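Local atomic coordinates of CCHC-type domain-containing protein (Trypanosoma brucei brucei, PDB entry 7C45), a protein that binds single-stranded RNA such as a U12 oligomer and probably acts as a 3'-5' exoribonuclease that trims guide RNAs. Residues K26-S31 and F71-L76; Y16-T21 and H183-A188. All blocks are in the same frame, centred on the assembly; numbering follows the deposited sequence.

Contact 1: K26-S31 and F71-L76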
ATOM      1  N   LYS A  26      22.343   8.716  -8.825  1.00 16.66           N
ATOM      2  CA  LYS A  26      23.262   7.589  -8.952  1.00 16.91           C
ATOM      3  C   LYS A  26      23.439   6.883  -7.621  1.00 17.17           C
ATOM      4  O   LYS A  26      23.422   5.650  -7.557  1.00 18.57           O
ATOM      5  CB  LYS A  26      24.618   8.065  -9.464  1.00 24.66           C
ATOM      6  CG  LYS A  26      24.538   8.985 -10.645  1.00 36.27           C
ATOM      7  CD  LYS A  26      24.257   8.229 -11.904  1.00 42.05           C
ATOM      8  CE  LYS A  26      25.566   7.786 -12.505  1.00 43.75           C
ATOM      9  NZ  LYS A  26      25.419   6.786 -13.601  1.00 37.56           N
ATOM     10  N   GLU A  27      23.606   7.656  -6.555  1.00 17.38           N
ATOM     11  CA  GLU A  27      23.795   7.082  -5.231  1.00 17.69           C
ATOM     12  C   GLU A  27      22.559   6.308  -4.797  1.00 17.38           C
ATOM     13  O   GLU A  27      22.672   5.222  -4.224  1.00 17.56           O
ATOM     14  CB  GLU A  27      24.107   8.196  -4.239  1.00 18.01           C
ATOM     15  CG  GLU A  27      24.390   7.752  -2.833  1.00 20.32           C
ATOM     16  N   ALA A  28      21.374   6.864  -5.052  1.00 16.97           N
ATOM     17  CA  ALA A  28      20.148   6.203  -4.616  1.00 16.69           C
ATOM     18  C   ALA A  28      19.941   4.894  -5.364  1.00 16.53           C
ATOM     19  O   ALA A  28      19.541   3.891  -4.771  1.00 16.55           O
ATOM     20  CB  ALA A  28      18.945   7.128  -4.826  1.00 16.34           C
ATOM     21  N   VAL A  29      20.189   4.902  -6.676  1.00 16.41           N
ATOM     22  CA  VAL A  29      20.107   3.685  -7.476  1.00 16.35           C
ATOM     23  C   VAL A  29      21.061   2.615  -6.948  1.00 16.78           C
ATOM     24  O   VAL A  29      20.680   1.451  -6.791  1.00 16.81           O
ATOM     25  CB  VAL A  29      20.393   4.005  -8.952  1.00 16.25           C
ATOM     26  CG1 VAL A  29      20.625   2.747  -9.723  1.00 17.06           C
ATOM     27  CG2 VAL A  29      19.218   4.791  -9.542  1.00 15.84           C
ATOM     28  N   THR A  30      22.319   2.986  -6.693  1.00 17.17           N
ATOM     29  CA  THR A  30      23.252   2.001  -6.138  1.00 18.04           C
ATOM     30  C   THR A  30      22.727   1.402  -4.828  1.00 17.76           C
ATOM     31  O   THR A  30      22.853   0.197  -4.602  1.00 18.00           O
ATOM     32  CB  THR A  30      24.630   2.620  -5.933  1.00 18.12           C
ATOM     33  OG1 THR A  30      25.103   3.152  -7.164  1.00 19.58           O
ATOM     34  CG2 THR A  30      25.607   1.568  -5.451  1.00 18.70           C
ATOM     35  N   SER A  31      22.124   2.213  -3.959  1.00 17.61           N
ATOM     36  CA  SER A  31      21.562   1.666  -2.721  1.00 17.70           C
ATOM     37  C   SER A  31      20.445   0.674  -3.007  1.00 17.37           C
ATOM     38  O   SER A  31      20.454  -0.461  -2.516  1.00 17.60           O
ATOM     39  CB  SER A  31      21.037   2.788  -1.843  1.00 17.73           C
ATOM     40  OG  SER A  31      20.366   2.257  -0.715  1.00 19.83           O
ATOM     41  N   PHE A  71      13.893   7.459   0.037  1.00 16.11           N
ATOM     42  CA  PHE A  71      14.311   8.284  -1.096  1.00 16.03           C
ATOM     43  C   PHE A  71      13.074   8.947  -1.678  1.00 15.75           C
ATOM     44  O   PHE A  71      12.088   8.265  -1.954  1.00 15.45           O
ATOM     45  CB  PHE A  71      15.007   7.453  -2.168  1.00 15.90           C
ATOM     46  CG  PHE A  71      16.360   6.898  -1.754  1.00 16.25           C
ATOM     47  CD1 PHE A  71      17.394   7.746  -1.410  1.00 16.63           C
ATOM     48  CD2 PHE A  71      16.590   5.516  -1.777  1.00 16.26           C
ATOM     49  CE1 PHE A  71      18.634   7.238  -1.063  1.00 17.38           C
ATOM     50  CE2 PHE A  71      17.820   4.991  -1.423  1.00 16.65           C
ATOM     51  CZ  PHE A  71      18.848   5.847  -1.078  1.00 17.90           C
ATOM     52  N   LEU A  72      13.120  10.262  -1.861  1.00 15.89           N
ATOM     53  CA  LEU A  72      12.050  10.974  -2.551  1.00 15.69           C
ATOM     54  C   LEU A  72      12.604  11.380  -3.909  1.00 15.60           C
ATOM     55  O   LEU A  72      13.349  12.357  -4.014  1.00 15.85           O
ATOM     56  CB  LEU A  72      11.572  12.185  -1.764  1.00 15.98           C
ATOM     57  CG  LEU A  72      11.098  11.892  -0.340  1.00 16.15           C
ATOM     58  CD1 LEU A  72      10.792  13.191   0.357  1.00 16.54           C
ATOM     59  CD2 LEU A  72       9.862  10.992  -0.390  1.00 15.81           C
ATOM     60  N   PHE A  73      12.256  10.627  -4.937  1.00 15.28           N
ATOM     61  CA  PHE A  73      12.776  10.911  -6.266  1.00 15.21           C
ATOM     62  C   PHE A  73      11.976  12.058  -6.857  1.00 15.20           C
ATOM     63  O   PHE A  73      10.775  11.922  -7.083  1.00 15.04           O
ATOM     64  CB  PHE A  73      12.687   9.687  -7.164  1.00 14.95           C
ATOM     65  CG  PHE A  73      13.642   8.598  -6.791  1.00 15.03           C
ATOM     66  CD1 PHE A  73      14.970   8.675  -7.175  1.00 15.21           C
ATOM     67  CD2 PHE A  73      13.217   7.500  -6.063  1.00 14.98           C
ATOM     68  CE1 PHE A  73      15.859   7.677  -6.843  1.00 15.36           C
ATOM     69  CE2 PHE A  73      14.105   6.480  -5.736  1.00 15.12           C
ATOM     70  CZ  PHE A  73      15.424   6.569  -6.136  1.00 15.33           C
ATOM     71  N   ASP A  74      12.641  13.188  -7.100  1.00 15.43           N
ATOM     72  CA  ASP A  74      11.967  14.336  -7.702  1.00 15.51           C
ATOM     73  C   ASP A  74      11.996  14.139  -9.218  1.00 15.31           C
ATOM     74  O   ASP A  74      12.865  14.642  -9.936  1.00 15.41           O
ATOM     75  CB  ASP A  74      12.625  15.636  -7.262  1.00 15.90           C
ATOM     76  CG  ASP A  74      11.887  16.860  -7.766  1.00 16.06           C
ATOM     77  OD1 ASP A  74      11.023  16.716  -8.639  1.00 15.86           O
ATOM     78  OD2 ASP A  74      12.187  17.972  -7.302  1.00 16.44           O
ATOM     79  N   VAL A  75      11.027  13.357  -9.707  1.00 15.05           N
ATOM     80  CA  VAL A  75      10.951  13.073 -11.140  1.00 14.91           C
ATOM     81  C   VAL A  75      10.665  14.354 -11.931  1.00 15.08           C
ATOM     82  O   VAL A  75      11.172  14.532 -13.042  1.00 15.09           O
ATOM     83  CB  VAL A  75       9.890  11.966 -11.379  1.00 14.67           C
ATOM     84  CG1 VAL A  75       9.673  11.704 -12.877  1.00 14.60           C
ATOM     85  CG2 VAL A  75      10.309  10.682 -10.693  1.00 16.84           C
ATOM     86  N   LEU A  76       9.862  15.263 -11.382  1.00 15.26           N
ATOM     87  CA  LEU A  76       9.575  16.517 -12.088  1.00 15.49           C
ATOM     88  C   LEU A  76      10.862  17.285 -12.361  1.00 15.69           C
ATOM     89  O   LEU A  76      11.091  17.761 -13.479  1.00 15.76           O
ATOM     90  CB  LEU A  76       8.600  17.371 -11.278  1.00 15.74           C
ATOM     91  CG  LEU A  76       8.120  18.693 -11.865  1.00 16.08           C
ATOM     92  CD1 LEU A  76       7.297  18.420 -13.115  1.00 18.88           C
ATOM     93  CD2 LEU A  76       7.359  19.520 -10.817  1.00 16.41           C
TER
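In the hydrophobic layer between helix 22-33 and one face of the mixed sheet of the RNase H-like exonuclease domain, Ala28 meets Phe71 and Phe73, two aromatic residues of strand 70-74. Its methyl sits almost squarely over the Phe71 ring: CB of Ala28 lies 3.7 Å from the ring centroid and only 10° off the normal, a CH-pi contact. CE1 and CD1 of Phe71 are both 3.8 Å from Ala28 CB. Phe73, two residues further along the strand on the same side of the sheet, brings CE1 to 3.7 Å from the same methyl, approaching it obliquely. Both rings have CG anti to the carbonyl carbon (chi1 -68° for Phe71), which carries them out from the strand to the helix. One turn on, Ser31 borders the far end of the Phe71 ring: its OG lies near the ring plane at the edge, 3.8 Å from Phe71 CE2, and its CB stands 3.8 Å from Phe71 CZ. Val19 of the neighbouring edge strand touches Ala28 and both phenylalanines, while Phe83 of helix 80-92 packs edge-to-face with Phe73. Helix and strand axes approach to 10.3 Å, and the two rings with the alanine methyl occupy the interval. No hydrogen bond joins the segments. The interface therefore rests on dispersion and shape, with the serine hydroxyl at the ring's CH edge, where its oxygen would find a weakly favourable electrostatic environment.

Contact 2: Y16-T21 and H183-A188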
ATOM      1  N   TYR A  16      13.791  11.107   5.395  1.00 18.02           N
ATOM      2  CA  TYR A  16      13.722  11.182   3.943  1.00 17.57           C
ATOM      3  C   TYR A  16      14.934  11.922   3.380  1.00 17.81           C
ATOM      4  O   TYR A  16      15.573  12.743   4.050  1.00 18.32           O
ATOM      5  CB  TYR A  16      12.440  11.872   3.467  1.00 17.32           C
ATOM      6  CG  TYR A  16      12.311  13.336   3.797  1.00 17.71           C
ATOM      7  CD1 TYR A  16      12.989  14.296   3.057  1.00 17.85           C
ATOM      8  CD2 TYR A  16      11.478  13.772   4.813  1.00 17.98           C
ATOM      9  CE1 TYR A  16      12.888  15.648   3.359  1.00 18.28           C
ATOM     10  CE2 TYR A  16      11.368  15.119   5.119  1.00 18.43           C
ATOM     11  CZ  TYR A  16      12.060  16.050   4.380  1.00 18.57           C
ATOM     12  OH  TYR A  16      11.955  17.387   4.670  1.00 21.87           O
ATOM     13  N   ARG A  17      15.213  11.640   2.116  1.00 17.45           N
ATOM     14  CA  ARG A  17      16.290  12.276   1.368  1.00 18.22           C
ATOM     15  C   ARG A  17      15.763  12.606  -0.016  1.00 17.18           C
ATOM     16  O   ARG A  17      15.398  11.694  -0.753  1.00 16.76           O
ATOM     17  CB  ARG A  17      17.494  11.354   1.249  1.00 17.70           C
ATOM     18  CG  ARG A  17      18.734  12.019   0.736  1.00 36.33           C
ATOM     19  CD  ARG A  17      19.922  11.288   1.329  1.00 44.96           C
ATOM     20  NE  ARG A  17      19.805  11.287   2.777  1.00 48.08           N
ATOM     21  CZ  ARG A  17      20.323  10.362   3.577  1.00 38.70           C
ATOM     22  NH1 ARG A  17      20.149  10.461   4.892  1.00 37.31           N
ATOM     23  NH2 ARG A  17      20.993   9.328   3.067  1.00 34.44           N
ATOM     24  N   VAL A  18      15.732  13.897  -0.357  1.00 17.33           N
ATOM     25  CA  VAL A  18      15.257  14.322  -1.672  1.00 17.01           C
ATOM     26  C   VAL A  18      16.297  13.970  -2.724  1.00 16.89           C
ATOM     27  O   VAL A  18      17.473  14.323  -2.594  1.00 17.23           O
ATOM     28  CB  VAL A  18      14.968  15.831  -1.686  1.00 17.30           C
ATOM     29  CG1 VAL A  18      14.599  16.281  -3.111  1.00 17.67           C
ATOM     30  CG2 VAL A  18      13.876  16.176  -0.707  1.00 18.68           C
ATOM     31  N   VAL A  19      15.873  13.297  -3.772  1.00 16.47           N
ATOM     32  CA  VAL A  19      16.770  12.899  -4.848  1.00 16.36           C
ATOM     33  C   VAL A  19      16.403  13.756  -6.056  1.00 16.22           C
ATOM     34  O   VAL A  19      15.443  13.464  -6.775  1.00 15.90           O
ATOM     35  CB  VAL A  19      16.681  11.395  -5.141  1.00 16.08           C
ATOM     36  CG1 VAL A  19      17.574  11.011  -6.315  1.00 16.02           C
ATOM     37  CG2 VAL A  19      17.093  10.610  -3.879  1.00 16.31           C
ATOM     38  N   ASP A  20      17.156  14.841  -6.272  1.00 16.51           N
ATOM     39  CA  ASP A  20      16.758  15.808  -7.282  1.00 16.46           C
ATOM     40  C   ASP A  20      17.916  16.267  -8.161  1.00 16.60           C
ATOM     41  O   ASP A  20      17.746  17.209  -8.936  1.00 16.65           O
ATOM     42  CB  ASP A  20      16.071  17.003  -6.630  1.00 16.73           C
ATOM     43  CG  ASP A  20      16.935  17.708  -5.607  1.00 17.23           C
ATOM     44  OD1 ASP A  20      18.033  17.218  -5.250  1.00 17.37           O
ATOM     45  OD2 ASP A  20      16.474  18.753  -5.133  1.00 20.35           O
ATOM     46  N   THR A  21      19.071  15.607  -8.074  1.00 16.69           N
ATOM     47  CA  THR A  21      20.166  15.819  -8.998  1.00 17.26           C
ATOM     48  C   THR A  21      20.645  14.472  -9.522  1.00 16.60           C
ATOM     49  O   THR A  21      20.403  13.416  -8.935  1.00 16.50           O
ATOM     50  CB  THR A  21      21.346  16.556  -8.347  1.00 17.29           C
ATOM     51  OG1 THR A  21      21.962  15.702  -7.378  1.00 17.46           O
ATOM     52  CG2 THR A  21      20.859  17.816  -7.642  1.00 17.57           C
ATOM     53  N   HIS A 183       6.962  19.826   5.047  1.00 19.55           N
ATOM     54  CA  HIS A 183       5.831  19.000   5.435  1.00 19.27           C
ATOM     55  C   HIS A 183       5.196  18.296   4.239  1.00 18.61           C
ATOM     56  O   HIS A 183       4.569  17.255   4.422  1.00 18.24           O
ATOM     57  CB  HIS A 183       4.791  19.829   6.198  1.00 25.40           C
ATOM     58  CG  HIS A 183       4.268  21.008   5.443  1.00 24.81           C
ATOM     59  ND1 HIS A 183       4.965  22.191   5.334  1.00 31.74           N
ATOM     60  CD2 HIS A 183       3.106  21.195   4.776  1.00 29.17           C
ATOM     61  CE1 HIS A 183       4.261  23.051   4.622  1.00 32.83           C
ATOM     62  NE2 HIS A 183       3.130  22.471   4.270  1.00 28.00           N
ATOM     63  N   PHE A 184       5.366  18.820   3.020  1.00 18.48           N
ATOM     64  CA  PHE A 184       4.985  18.051   1.838  1.00 17.88           C
ATOM     65  C   PHE A 184       5.900  16.845   1.659  1.00 17.44           C
ATOM     66  O   PHE A 184       5.440  15.740   1.361  1.00 16.99           O
ATOM     67  CB  PHE A 184       5.040  18.942   0.594  1.00 17.92           C
ATOM     68  CG  PHE A 184       3.851  19.835   0.417  1.00 23.35           C
ATOM     69  CD1 PHE A 184       3.629  20.909   1.256  1.00 18.88           C
ATOM     70  CD2 PHE A 184       2.979  19.626  -0.633  1.00 27.49           C
ATOM     71  CE1 PHE A 184       2.534  21.733   1.072  1.00 26.15           C
ATOM     72  CE2 PHE A 184       1.893  20.458  -0.829  1.00 29.42           C
ATOM     73  CZ  PHE A 184       1.668  21.506   0.027  1.00 24.71           C
ATOM     74  N   LEU A 185       7.205  17.042   1.830  1.00 17.62           N
ATOM     75  CA  LEU A 185       8.138  15.931   1.692  1.00 17.30           C
ATOM     76  C   LEU A 185       7.856  14.840   2.714  1.00 17.21           C
ATOM     77  O   LEU A 185       7.869  13.647   2.387  1.00 16.80           O
ATOM     78  CB  LEU A 185       9.568  16.460   1.829  1.00 17.63           C
ATOM     79  CG  LEU A 185       9.908  17.449   0.706  1.00 17.68           C
ATOM     80  CD1 LEU A 185      11.261  18.143   0.958  1.00 18.12           C
ATOM     81  CD2 LEU A 185       9.921  16.738  -0.632  1.00 17.14           C
ATOM     82  N   GLU A 186       7.626  15.229   3.963  1.00 17.64           N
ATOM     83  CA  GLU A 186       7.356  14.245   5.005  1.00 17.61           C
ATOM     84  C   GLU A 186       6.046  13.526   4.740  1.00 17.21           C
ATOM     85  O   GLU A 186       5.939  12.306   4.934  1.00 16.92           O
ATOM     86  CB  GLU A 186       7.332  14.931   6.371  1.00 18.23           C
ATOM     87  CG  GLU A 186       7.070  14.001   7.569  1.00 19.75           C
ATOM     88  CD  GLU A 186       7.836  12.676   7.521  1.00 25.72           C
ATOM     89  OE1 GLU A 186       7.210  11.623   7.785  1.00 28.69           O
ATOM     90  OE2 GLU A 186       9.040  12.685   7.209  1.00 27.15           O
ATOM     91  N   TYR A 187       5.039  14.277   4.306  1.00 17.24           N
ATOM     92  CA  TYR A 187       3.797  13.662   3.867  1.00 18.66           C
ATOM     93  C   TYR A 187       4.074  12.619   2.796  1.00 16.35           C
ATOM     94  O   TYR A 187       3.657  11.474   2.920  1.00 16.06           O
ATOM     95  CB  TYR A 187       2.833  14.717   3.350  1.00 18.03           C
ATOM     96  CG  TYR A 187       1.501  14.132   2.963  1.00 24.82           C
ATOM     97  CD1 TYR A 187       1.284  13.644   1.679  1.00 25.60           C
ATOM     98  CD2 TYR A 187       0.453  14.068   3.880  1.00 27.88           C
ATOM     99  CE1 TYR A 187       0.069  13.112   1.319  1.00 32.15           C
ATOM    100  CE2 TYR A 187      -0.767  13.535   3.523  1.00 31.44           C
ATOM    101  CZ  TYR A 187      -0.949  13.059   2.240  1.00 36.42           C
ATOM    102  OH  TYR A 187      -2.158  12.526   1.863  1.00 46.57           O
ATOM    103  N   ALA A 188       4.821  12.996   1.753  1.00 16.26           N
ATOM    104  CA  ALA A 188       5.155  12.040   0.707  1.00 15.82           C
ATOM    105  C   ALA A 188       5.958  10.864   1.241  1.00 15.72           C
ATOM    106  O   ALA A 188       5.888   9.773   0.680  1.00 15.39           O
ATOM    107  CB  ALA A 188       5.934  12.727  -0.421  1.00 15.82           C
TER
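Tyr16 and Glu186 have the nearest alpha carbons across this contact, 7.1 Å apart, where strand 16-19 passes helix 183-188 at 106° between their N-to-C directions. The two axes come no closer than 9.3 Å, and side chains bridge the interval. Tyr16 has CG between its backbone N and carbonyl carbon, and its ring reaches the helix with one face against Leu185. CB of Leu185 lies over the outer part of that face in a CH-pi contact, 3.9 Å from the ring centroid and 23° off the normal; its nearest atom in the ring is Tyr16 CZ at 3.6 Å. The leucine reaches on towards the strand, its CD1 meeting CG2 of Val18 at 3.7 Å, with the two side chains crossing at about a right angle. In the RNase H-like fold of the 3'-5' exonuclease family, strand 16-19 is one edge of the sheet, beside 70-74, and helix 182-202 packs on the sheet face opposite helix 22-33. Leu72 of strand 70-74 lies against Tyr16, and Leu180 against Leu185, continuing the apolar layer. At the ring's edge, Glu186 brings OE2 close to the plane, 3.6 Å from Tyr16 CD2, with the carboxylate turned 37° from the ring. This is an approach to the ring's CH rim rather than a hydrogen bond; the charge of Glu186 is paired through OE1 with Arg193 further along the same helix.

How the contacts relate
After the N-terminal helix 4-12 the chain forms strand 16-19, half of contact 2, and then enters helix 22-33, which supplies the first half of contact 1. Strands 37-44 and 57-64 intervene before strand 70-74 closes contact 1, a short loop of 39 intervening residues. Contact 2 closes only at helix 182-202, after 161 residues, and so encloses contact 1 entirely. Their centres are 11 Å apart, and the sheet joins them: strands 16-19 and 70-74 are parallel neighbours, with probable backbone hydrogen bonds from Val19 N to Leu72 O and from Asp74 N to Val19 O. Together they tie one helix to each face of this sheet edge.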